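Local coordinates for ABC transporter ATP-binding protein (Leptospira interrogans serovar Copenhageni, PDB 4HZI) that probably binds and hydrolyses ATP as the ATPase subunit of an orphan ABC transporter involved in manganese utilization and tolerance, at residues K58-C63 and K222-S227; V64-N69 and Y229-P234; I132-F137 and F184-V189; S242-L247 and E259-E264. All coordinates share one frame; numbering follows the deposited sequence.

Contact 1: residues K58-C63 and K222-S227; sequences KTNEHC and KKKFTS
Chi1 of -65° sets CG of H62 opposite its carbonyl carbon and sends the imidazole over to the 222-227 loop, where S227, with OG lodged between backbone N and carbonyl carbon (chi1 77°), lifts its hydroxyl to meet it. H62 ND1 and S227 OG are 2.7 Å apart in a nearly straight hydrogen bond that either could donate, the oxygen lying at the ring edge near its plane. The far nitrogen, H62 NE2, is bonded to a water at 2.8 Å, and that water also accepts from F225 N. Between the two nitrogens, the CE1 corner meets F225: H62 CE1 stands 3.3 Å above the centre of the phenyl ring in a T-shaped stack with planes at 61°. Histidine suits this place because its edge offers two polar atoms and a C-H that can rest on an aromatic face.

The backbones meet as the start of a parallel ladder. S227 N donates to E61 O at 3.1 Å, and C63 N donates to S227 O at 3.0 Å. Ahead of it, a type II turn from K58 to E61 places N60, an asparagine that tolerates the positive phi required there, and N60 N gives its hydrogen to T226 OG1 at 2.7 Å. T226 thus pairs a hydroxyl for the turn with a methyl laid against E61 O.

S227 OG is also bonded to Y241 OH, and F240 forms another edge-to-face pair with H62. Despite burial, S227 OG and the water satisfy both imidazole nitrogens, and together with the phenyls of F225 and F240 they fix the ring's rotation.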
# COMPACT_ATOMS: atom_id res chain seq x y z
N LYS A 58 6.63 -26.52 -7.68
CA LYS A 58 7.26 -27.34 -8.72
C LYS A 58 7.72 -26.44 -9.85
O LYS A 58 7.28 -25.28 -9.97
CB LYS A 58 6.26 -28.35 -9.25
CG LYS A 58 5.64 -29.20 -8.15
CD LYS A 58 5.35 -30.58 -8.66
CE LYS A 58 4.77 -31.47 -7.58
NZ LYS A 58 3.49 -30.92 -7.07
N THR A 59 8.67 -26.95 -10.63
CA THR A 59 9.13 -26.29 -11.84
C THR A 59 7.95 -25.75 -12.65
O THR A 59 6.97 -26.45 -12.87
CB THR A 59 10.01 -27.24 -12.67
OG1 THR A 59 11.16 -27.55 -11.89
CG2 THR A 59 10.51 -26.56 -13.92
N ASN A 60 8.04 -24.49 -13.02
CA ASN A 60 7.03 -23.79 -13.82
C ASN A 60 5.67 -23.55 -13.14
O ASN A 60 4.68 -23.17 -13.79
CB ASN A 60 6.89 -24.46 -15.22
CG ASN A 60 8.19 -24.41 -16.00
OD1 ASN A 60 8.99 -23.48 -15.87
ND2 ASN A 60 8.41 -25.40 -16.86
N GLU A 61 5.61 -23.73 -11.82
CA GLU A 61 4.48 -23.25 -11.07
C GLU A 61 4.64 -21.79 -10.59
O GLU A 61 5.77 -21.25 -10.38
CB GLU A 61 4.19 -24.13 -9.84
CG GLU A 61 3.79 -25.54 -10.20
CD GLU A 61 3.29 -26.31 -8.99
OE1 GLU A 61 3.81 -26.06 -7.86
OE2 GLU A 61 2.39 -27.17 -9.19
N HIS A 62 3.50 -21.16 -10.43
CA HIS A 62 3.42 -19.79 -9.94
C HIS A 62 2.55 -19.87 -8.67
O HIS A 62 1.36 -20.18 -8.71
CB HIS A 62 2.85 -18.89 -11.05
CG HIS A 62 3.76 -18.81 -12.22
ND1 HIS A 62 4.99 -18.17 -12.16
CD2 HIS A 62 3.71 -19.41 -13.44
CE1 HIS A 62 5.62 -18.32 -13.32
NE2 HIS A 62 4.86 -19.07 -14.11
N CYS A 63 3.19 -19.59 -7.53
CA CYS A 63 2.59 -19.74 -6.22
C CYS A 63 2.52 -18.38 -5.52
O CYS A 63 3.47 -17.63 -5.55
CB CYS A 63 3.43 -20.70 -5.38
SG CYS A 63 2.66 -21.05 -3.77
N LYS A 222 5.18 -15.42 -23.03
CA LYS A 222 6.29 -15.70 -23.94
C LYS A 222 7.18 -16.85 -23.47
O LYS A 222 7.76 -17.57 -24.30
CB LYS A 222 7.15 -14.46 -24.08
CG LYS A 222 6.46 -13.37 -24.88
CD LYS A 222 7.27 -12.09 -24.80
CE LYS A 222 6.52 -10.91 -25.39
NZ LYS A 222 7.36 -9.67 -25.33
N LYS A 223 7.26 -17.02 -22.15
CA LYS A 223 8.32 -17.82 -21.54
C LYS A 223 7.81 -18.55 -20.29
O LYS A 223 7.15 -17.93 -19.45
CB LYS A 223 9.45 -16.86 -21.12
CG LYS A 223 10.81 -17.31 -21.62
CD LYS A 223 11.92 -17.24 -20.57
CE LYS A 223 12.94 -18.33 -20.86
NZ LYS A 223 14.03 -18.40 -19.85
N LYS A 224 8.09 -19.85 -20.17
CA LYS A 224 7.83 -20.56 -18.92
C LYS A 224 8.86 -20.13 -17.84
O LYS A 224 10.05 -19.93 -18.14
CB LYS A 224 7.86 -22.08 -19.12
CG LYS A 224 6.58 -22.63 -19.75
CD LYS A 224 6.67 -24.14 -19.92
CE LYS A 224 5.48 -24.69 -20.69
NZ LYS A 224 4.15 -24.16 -20.24
N PHE A 225 8.38 -19.95 -16.59
CA PHE A 225 9.26 -19.63 -15.44
C PHE A 225 8.58 -20.04 -14.12
O PHE A 225 7.47 -20.59 -14.14
CB PHE A 225 9.71 -18.15 -15.42
CG PHE A 225 8.62 -17.13 -15.09
CD1 PHE A 225 7.58 -16.86 -15.96
CD2 PHE A 225 8.68 -16.39 -13.91
CE1 PHE A 225 6.65 -15.88 -15.67
CE2 PHE A 225 7.73 -15.43 -13.60
CZ PHE A 225 6.68 -15.19 -14.46
N THR A 226 9.31 -19.92 -13.02
CA THR A 226 8.81 -20.40 -11.70
C THR A 226 8.86 -19.19 -10.76
O THR A 226 9.86 -18.47 -10.75
CB THR A 226 9.67 -21.54 -11.11
OG1 THR A 226 9.78 -22.61 -12.05
CG2 THR A 226 9.01 -22.12 -9.87
N SER A 227 7.81 -18.99 -9.98
CA SER A 227 7.75 -17.83 -9.11
C SER A 227 6.96 -17.99 -7.83
O SER A 227 6.05 -18.80 -7.74
CB SER A 227 7.26 -16.60 -9.88
OG SER A 227 5.89 -16.60 -10.09
O HOH W 1 5.35 -20.21 -16.62

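Contact 2: residues V64-N69 and Y229-P234; sequences VLLGRN and YITHRP
This is a parallel pairing of two neighbouring inner strands, 62-67 and 227-231, in the mixed sheet of the nucleotide-binding domain, continued by the loops at their C-terminal ends. V64 pairs with Y229, L65 with I230 and L66 with T231. Three backbone bonds stitch them: L65 N to Y229 O (2.7 Å), T231 N to L65 O (3.1 Å) and G67 N to T231 O (3.1 Å).

Mostly aliphatic side chains fill the two faces, with Y229 on that of V64 and T231. On one, L65 CD2 lies beside I230 CG1 at 4.0 Å, the two chains pointing the same way, with helix 73-80 packed over them. On the other, T231 CG2 touches both V64 CG1 and L66 CD1, while L66 CD1 also meets P234 CD at 4.0 Å, its chain crossing the proline ring at about a right angle. T231 OG1, also bonded to E236, accepts R233 N at 2.8 Å, an ST turn that bends the chain out of the strand.

Past the strand ends, G67 O comes within 3.2 Å of H232 CB and takes a CA-H...O contact from H232 CA. Chi1 of 69° carries the H232 ring beneath N69, whose OD1 lies 3.5 Å above its plane, toward the rim; amide and ring are inclined at 59°. H232 ND1 is bonded to E199, and N69 N to D205 of the second subunit, with a sulfate near the N69 side chain. Glycine-led loop, histidine and E199 are consistent with the Walker A loop, the H-loop (switch) and the glutamate that follows the Walker B strand in an ABC ATPase site.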
# COMPACT_ATOMS: atom_id res chain seq x y z
N VAL A 64 1.38 -18.05 -4.94
CA VAL A 64 1.24 -16.82 -4.17
C VAL A 64 1.33 -17.14 -2.68
O VAL A 64 0.73 -18.10 -2.19
CB VAL A 64 -0.14 -16.15 -4.32
CG1 VAL A 64 -0.16 -14.75 -3.67
CG2 VAL A 64 -0.61 -16.09 -5.71
N LEU A 65 2.02 -16.28 -1.94
CA LEU A 65 1.98 -16.29 -0.46
C LEU A 65 1.16 -15.10 -0.02
O LEU A 65 1.57 -13.94 -0.19
CB LEU A 65 3.39 -16.23 0.10
CG LEU A 65 3.63 -16.18 1.61
CD1 LEU A 65 3.29 -17.50 2.22
CD2 LEU A 65 5.11 -15.83 1.91
N LEU A 66 -0.06 -15.37 0.44
CA LEU A 66 -0.98 -14.32 0.87
C LEU A 66 -1.02 -14.32 2.40
O LEU A 66 -1.29 -15.35 3.03
CB LEU A 66 -2.38 -14.53 0.34
CG LEU A 66 -3.46 -13.51 0.72
CD1 LEU A 66 -3.24 -12.13 0.10
CD2 LEU A 66 -4.87 -13.96 0.37
N GLY A 67 -0.68 -13.18 2.99
CA GLY A 67 -0.67 -13.15 4.45
C GLY A 67 -1.09 -11.82 4.98
O GLY A 67 -0.98 -10.84 4.31
N ARG A 68 -1.61 -11.79 6.19
CA ARG A 68 -1.88 -10.56 6.92
C ARG A 68 -0.62 -9.77 7.20
O ARG A 68 0.48 -10.32 7.20
CB ARG A 68 -2.55 -10.89 8.26
CG ARG A 68 -3.76 -11.83 8.16
CD ARG A 68 -5.03 -11.08 8.04
NE ARG A 68 -5.20 -10.28 9.23
CZ ARG A 68 -5.85 -10.65 10.34
NH1 ARG A 68 -6.43 -11.86 10.46
NH2 ARG A 68 -5.90 -9.77 11.35
N ASN A 69 -0.72 -8.47 7.46
CA ASN A 69 0.54 -7.82 7.90
C ASN A 69 0.90 -8.36 9.28
O ASN A 69 0.05 -8.80 10.08
CB ASN A 69 0.56 -6.30 7.87
CG ASN A 69 0.58 -5.75 6.46
OD1 ASN A 69 1.35 -6.19 5.52
ND2 ASN A 69 -0.31 -4.79 6.26
N TYR A 229 5.06 -15.17 -5.38
CA TYR A 229 4.55 -13.81 -5.32
C TYR A 229 4.02 -13.57 -3.93
O TYR A 229 3.11 -14.27 -3.45
CB TYR A 229 3.43 -13.68 -6.34
CG TYR A 229 2.92 -12.29 -6.65
CD1 TYR A 229 1.97 -11.66 -5.84
CD2 TYR A 229 3.35 -11.60 -7.79
CE1 TYR A 229 1.49 -10.40 -6.15
CE2 TYR A 229 2.86 -10.34 -8.11
CZ TYR A 229 1.96 -9.73 -7.27
OH TYR A 229 1.48 -8.49 -7.59
N ILE A 230 4.56 -12.56 -3.27
CA ILE A 230 4.19 -12.27 -1.88
C ILE A 230 3.40 -10.99 -1.78
O ILE A 230 3.83 -9.93 -2.23
CB ILE A 230 5.48 -12.15 -1.05
CG1 ILE A 230 6.26 -13.49 -1.14
CG2 ILE A 230 5.17 -11.85 0.44
CD1 ILE A 230 7.63 -13.28 -1.56
N THR A 231 2.23 -11.08 -1.14
CA THR A 231 1.32 -9.97 -1.03
C THR A 231 0.43 -10.08 0.20
O THR A 231 0.23 -11.16 0.78
CB THR A 231 0.44 -9.81 -2.31
OG1 THR A 231 -0.33 -8.62 -2.22
CG2 THR A 231 -0.46 -10.98 -2.49
N HIS A 232 -0.11 -8.92 0.59
CA HIS A 232 -1.23 -8.85 1.54
C HIS A 232 -2.50 -8.38 0.88
O HIS A 232 -3.51 -8.23 1.55
CB HIS A 232 -0.90 -8.03 2.78
CG HIS A 232 -0.76 -6.57 2.53
ND1 HIS A 232 0.45 -6.02 2.14
CD2 HIS A 232 -1.61 -5.53 2.68
CE1 HIS A 232 0.32 -4.71 2.03
NE2 HIS A 232 -0.92 -4.38 2.32
N ARG A 233 -2.51 -8.22 -0.44
CA ARG A 233 -3.68 -7.69 -1.13
C ARG A 233 -4.12 -8.59 -2.28
O ARG A 233 -3.48 -8.57 -3.33
CB ARG A 233 -3.38 -6.32 -1.73
CG ARG A 233 -3.23 -5.23 -0.69
CD ARG A 233 -3.20 -3.87 -1.41
NE ARG A 233 -2.64 -2.89 -0.51
CZ ARG A 233 -3.34 -2.03 0.24
NH1 ARG A 233 -4.68 -1.96 0.18
NH2 ARG A 233 -2.68 -1.22 1.05
N PRO A 234 -5.24 -9.31 -2.11
CA PRO A 234 -5.67 -10.25 -3.14
C PRO A 234 -5.83 -9.64 -4.51
O PRO A 234 -5.54 -10.32 -5.52
CB PRO A 234 -7.01 -10.74 -2.59
CG PRO A 234 -6.79 -10.74 -1.15
CD PRO A 234 -6.04 -9.48 -0.88

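Contact 3: residues I132-F137 and F184-V189; sequences ILTGLF and FLRSIV
Two helices of the helical part of an ABC ATPase meet here: helix 128-133 and the type I turn from L133 to L136 that follows lie against the later part of helix 176-188, whose N-terminal end is preceded and entered by LSSGE, consistent with the family's signature motif. R186 reaches over the turn with CG anti to the backbone N (chi1 176°) and the chain straight on to NE. R186 NE donates to T134 OG1 at 3.0 Å, and the hydroxyl sits at the guanidinium edge, only 7° out of its plane. T134 OG1 is also bonded to T131 O, a carbonyl that can only accept, so one oxygen gives and receives.

G135 CA lies over one face of the same guanidinium, offset toward the rim. Glycine suits this place because R186 O and V189 CG1 fill the space where a CB would start, V189 CG1 settling 3.3 Å from G135 C. Its other methyl, V189 CG2, spreads toward I132 CG2 at 3.9 Å and L136 CD2 at 4.0 Å. The tip of I132 rests on L185, the residue before R186, with I132 CD1 3.8 Å from L185 CB.

A water lies 2.9 Å from R186 O and 3.1 Å from G135 O, close to a carbonyl of the helix and one of the turn. The chemistry is thus divided: valine, isoleucine and leucines pack together on one flank, while on the other the R186-T134 bond, the one direct hydrogen bond between the segments, fixes the arginine's plane beside the turn.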
# COMPACT_ATOMS: atom_id res chain seq x y z
N ILE A 132 19.81 -2.85 -14.79
CA ILE A 132 19.69 -4.27 -15.00
C ILE A 132 21.04 -4.95 -14.72
O ILE A 132 21.10 -6.00 -14.09
CB ILE A 132 19.15 -4.58 -16.37
CG1 ILE A 132 17.75 -3.97 -16.48
CG2 ILE A 132 19.12 -6.09 -16.62
CD1 ILE A 132 17.15 -4.03 -17.84
N LEU A 133 22.12 -4.33 -15.16
CA LEU A 133 23.43 -4.91 -14.96
C LEU A 133 23.81 -5.00 -13.49
O LEU A 133 24.51 -5.91 -13.10
CB LEU A 133 24.47 -4.13 -15.77
CG LEU A 133 24.33 -4.32 -17.30
CD1 LEU A 133 25.10 -3.23 -18.01
CD2 LEU A 133 24.83 -5.69 -17.75
N THR A 134 23.35 -4.09 -12.65
CA THR A 134 23.65 -4.24 -11.20
C THR A 134 23.15 -5.56 -10.62
O THR A 134 23.60 -5.99 -9.58
CB THR A 134 23.04 -3.14 -10.35
OG1 THR A 134 21.61 -3.19 -10.50
CG2 THR A 134 23.59 -1.79 -10.77
N GLY A 135 22.23 -6.22 -11.32
CA GLY A 135 21.73 -7.50 -10.89
C GLY A 135 22.69 -8.65 -11.07
O GLY A 135 22.46 -9.71 -10.55
N LEU A 136 23.74 -8.46 -11.85
CA LEU A 136 24.71 -9.55 -12.07
C LEU A 136 25.34 -10.03 -10.75
O LEU A 136 25.62 -9.23 -9.84
CB LEU A 136 25.80 -9.12 -13.04
CG LEU A 136 25.32 -8.93 -14.48
CD1 LEU A 136 26.36 -8.13 -15.24
CD2 LEU A 136 25.02 -10.25 -15.18
N PHE A 137 25.53 -11.34 -10.70
CA PHE A 137 26.13 -12.10 -9.59
C PHE A 137 27.61 -11.80 -9.46
O PHE A 137 28.39 -11.99 -10.41
CB PHE A 137 25.94 -13.61 -9.86
CG PHE A 137 26.85 -14.52 -9.05
CD1 PHE A 137 26.67 -14.67 -7.67
CD2 PHE A 137 27.90 -15.22 -9.67
CE1 PHE A 137 27.51 -15.51 -6.93
CE2 PHE A 137 28.73 -16.07 -8.93
CZ PHE A 137 28.53 -16.21 -7.56
N PHE A 184 12.06 -6.10 -12.35
CA PHE A 184 11.83 -7.47 -12.73
C PHE A 184 12.95 -7.98 -13.68
O PHE A 184 13.51 -9.07 -13.50
CB PHE A 184 10.47 -7.59 -13.35
CG PHE A 184 10.10 -8.99 -13.79
CD1 PHE A 184 10.42 -9.46 -15.05
CD2 PHE A 184 9.43 -9.84 -12.94
CE1 PHE A 184 10.06 -10.73 -15.46
CE2 PHE A 184 9.07 -11.12 -13.33
CZ PHE A 184 9.40 -11.58 -14.59
N LEU A 185 13.31 -7.16 -14.67
CA LEU A 185 14.37 -7.56 -15.61
C LEU A 185 15.69 -7.80 -14.89
O LEU A 185 16.40 -8.79 -15.15
CB LEU A 185 14.53 -6.53 -16.74
CG LEU A 185 13.31 -6.37 -17.63
CD1 LEU A 185 13.59 -5.48 -18.82
CD2 LEU A 185 12.82 -7.76 -18.07
N ARG A 186 16.00 -6.89 -13.98
CA ARG A 186 17.17 -7.01 -13.15
C ARG A 186 17.20 -8.35 -12.38
O ARG A 186 18.28 -8.99 -12.23
CB ARG A 186 17.22 -5.86 -12.19
CG ARG A 186 18.36 -5.95 -11.19
CD ARG A 186 18.40 -4.77 -10.25
NE ARG A 186 19.47 -4.91 -9.29
CZ ARG A 186 19.49 -5.76 -8.25
NH1 ARG A 186 18.46 -6.56 -8.00
NH2 ARG A 186 20.57 -5.82 -7.46
N SER A 187 16.02 -8.75 -11.90
CA SER A 187 15.85 -9.95 -11.06
C SER A 187 16.11 -11.24 -11.87
O SER A 187 16.49 -12.27 -11.31
CB SER A 187 14.43 -9.91 -10.36
OG SER A 187 13.40 -10.43 -11.20
N ILE A 188 15.96 -11.17 -13.19
CA ILE A 188 16.20 -12.33 -14.04
C ILE A 188 17.52 -12.29 -14.84
O ILE A 188 17.84 -13.21 -15.57
CB ILE A 188 15.01 -12.59 -14.98
CG1 ILE A 188 14.80 -11.43 -15.95
CG2 ILE A 188 13.77 -12.83 -14.15
CD1 ILE A 188 13.86 -11.77 -17.08
N VAL A 189 18.31 -11.24 -14.64
CA VAL A 189 19.60 -11.08 -15.35
C VAL A 189 20.57 -12.29 -15.18
O VAL A 189 21.32 -12.62 -16.09
CB VAL A 189 20.27 -9.73 -14.96
CG1 VAL A 189 21.00 -9.82 -13.63
CG2 VAL A 189 21.25 -9.25 -16.03
O HOH W 2 19.52 -10.46 -10.09

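Contact 4: residues S242-L247 and E259-E264; sequences SKAVLL and EECFTE
C261 turns its SG toward A244, placing it opposite its own carbonyl carbon (chi1 -65°) so that the sulfur lies 3.9 Å from A244 CB and 3.4 Å from A244 O. A small residue on the strand and a slim, polarisable one on the helix let the two backbones come near each other. L246, two residues on and therefore on the same face, holds an extended chain (chi2 -178°) and parts its methyls: L246 CD1 covers C261 O at 3.5 Å, whereas L246 CD2 goes to the phenyl ring of F262. There it comes to 3.7 Å from F262 CE1, at the ring edge and near its plane, and A244 CB meets the same carbon at 4.0 Å.

The strand, 243-248, belongs to the central sheet and turns back into the edge strand 251-255, after which the chain folds over that face as helix 258-261. F262 is the residue where the helix breaks, and its chi2 of 17° turns the ring between the strand and helix 264-271, where W284 makes an edge-to-face pair with it and L267 and L66 also touch it. T263 then serves as N-cap of helix 264-271, its OG1 taking the hydrogen of N266 N.

At the exposed end, E259 bends at its second torsion and brings its carboxylate back toward the strand. No direct bond crosses, but a water donates to S242 O at 2.7 Å and, at an unusually short distance, to E259 OE2.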
# COMPACT_ATOMS: atom_id res chain seq x y z
N SER A 242 -1.47 -20.14 -9.84
CA SER A 242 -2.36 -21.31 -9.74
C SER A 242 -2.38 -22.00 -8.36
O SER A 242 -3.23 -22.86 -8.12
CB SER A 242 -1.91 -22.33 -10.79
OG SER A 242 -0.67 -22.93 -10.43
N LYS A 243 -1.44 -21.65 -7.49
CA LYS A 243 -1.29 -22.29 -6.15
C LYS A 243 -1.15 -21.16 -5.16
O LYS A 243 -0.67 -20.07 -5.52
CB LYS A 243 -0.00 -23.09 -6.06
CG LYS A 243 0.18 -24.21 -7.06
CD LYS A 243 -0.67 -25.40 -6.66
CE LYS A 243 -0.05 -26.13 -5.48
NZ LYS A 243 -0.19 -27.61 -5.66
N ALA A 244 -1.50 -21.41 -3.90
CA ALA A 244 -1.32 -20.38 -2.87
C ALA A 244 -0.98 -21.03 -1.54
O ALA A 244 -1.26 -22.22 -1.27
CB ALA A 244 -2.53 -19.53 -2.73
N VAL A 245 -0.35 -20.22 -0.72
CA VAL A 245 -0.10 -20.53 0.66
C VAL A 245 -0.69 -19.35 1.45
O VAL A 245 -0.35 -18.19 1.16
CB VAL A 245 1.43 -20.56 0.93
CG1 VAL A 245 1.75 -20.77 2.41
CG2 VAL A 245 2.12 -21.63 0.12
N LEU A 246 -1.53 -19.62 2.45
CA LEU A 246 -2.16 -18.59 3.25
C LEU A 246 -1.42 -18.62 4.61
O LEU A 246 -1.25 -19.70 5.19
CB LEU A 246 -3.63 -18.89 3.50
CG LEU A 246 -4.54 -19.08 2.30
CD1 LEU A 246 -5.97 -19.30 2.77
CD2 LEU A 246 -4.51 -17.91 1.31
N LEU A 247 -0.88 -17.47 5.01
CA LEU A 247 -0.01 -17.36 6.16
C LEU A 247 -0.60 -16.39 7.17
O LEU A 247 -0.99 -15.28 6.83
CB LEU A 247 1.38 -16.83 5.75
CG LEU A 247 2.51 -17.12 6.73
CD1 LEU A 247 3.03 -18.54 6.78
CD2 LEU A 247 3.67 -16.14 6.51
N GLU A 259 -7.89 -21.90 -6.19
CA GLU A 259 -9.37 -21.90 -6.00
C GLU A 259 -9.78 -22.55 -4.68
O GLU A 259 -10.80 -22.18 -4.09
CB GLU A 259 -10.16 -22.61 -7.14
CG GLU A 259 -9.52 -22.63 -8.52
CD GLU A 259 -8.50 -23.78 -8.69
OE1 GLU A 259 -8.87 -24.98 -8.95
OE2 GLU A 259 -7.30 -23.46 -8.57
N GLU A 260 -9.00 -23.52 -4.23
CA GLU A 260 -9.24 -24.19 -2.95
C GLU A 260 -8.86 -23.26 -1.84
O GLU A 260 -9.59 -23.12 -0.85
CB GLU A 260 -8.37 -25.46 -2.92
CG GLU A 260 -8.53 -26.40 -1.72
CD GLU A 260 -7.60 -27.58 -1.83
OE1 GLU A 260 -7.97 -28.56 -2.52
OE2 GLU A 260 -6.46 -27.57 -1.23
N CYS A 261 -7.70 -22.57 -1.97
CA CYS A 261 -7.32 -21.64 -0.90
C CYS A 261 -8.21 -20.43 -0.79
O CYS A 261 -8.41 -19.91 0.29
CB CYS A 261 -5.91 -21.11 -1.09
SG CYS A 261 -4.68 -22.33 -0.98
N PHE A 262 -8.70 -19.94 -1.94
CA PHE A 262 -9.41 -18.68 -1.97
C PHE A 262 -10.92 -18.85 -1.90
O PHE A 262 -11.64 -18.04 -2.45
CB PHE A 262 -9.04 -17.85 -3.18
CG PHE A 262 -7.68 -17.15 -3.08
CD1 PHE A 262 -6.74 -17.53 -2.16
CD2 PHE A 262 -7.40 -16.10 -3.91
CE1 PHE A 262 -5.50 -16.91 -2.11
CE2 PHE A 262 -6.17 -15.46 -3.87
CZ PHE A 262 -5.21 -15.87 -2.97
N THR A 263 -11.39 -19.86 -1.18
CA THR A 263 -12.82 -19.95 -0.85
C THR A 263 -13.14 -18.95 0.25
O THR A 263 -12.26 -18.55 1.01
CB THR A 263 -13.19 -21.33 -0.30
OG1 THR A 263 -12.43 -21.58 0.87
CG2 THR A 263 -12.95 -22.42 -1.33
N GLU A 264 -14.40 -18.51 0.31
CA GLU A 264 -14.85 -17.68 1.40
C GLU A 264 -14.48 -18.24 2.76
O GLU A 264 -14.01 -17.52 3.65
CB GLU A 264 -16.35 -17.39 1.25
CG GLU A 264 -16.99 -16.78 2.49
CD GLU A 264 -18.47 -16.44 2.29
OE1 GLU A 264 -19.04 -16.73 1.22
OE2 GLU A 264 -19.06 -15.85 3.23
O HOH W 3 -5.07 -24.03 -9.65

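Contacts 1, 2 and 4 share the mixed central sheet. Contacts 1 and 2 are successive parts of the pairing of strands 62-67 and 227-231, their centres 18 Å apart and joined where C63 O meets Y229 N at 2.9 Å. Strand 243-248, used by contact 4, flanks 62-67 on its other side, with contact 4 centred 11 Å from contact 2. Contact 3 lies in the helical part, about 30 Å from contact 4 by centres and across the chain's centre. Along the chain its segments fall between those of contacts 1 and 2, whose segments alternate; contact 4 follows last. The sheet thus gathers distant sequence around the probable nucleotide site, while contact 3 joins helices 128-133 and 176-188.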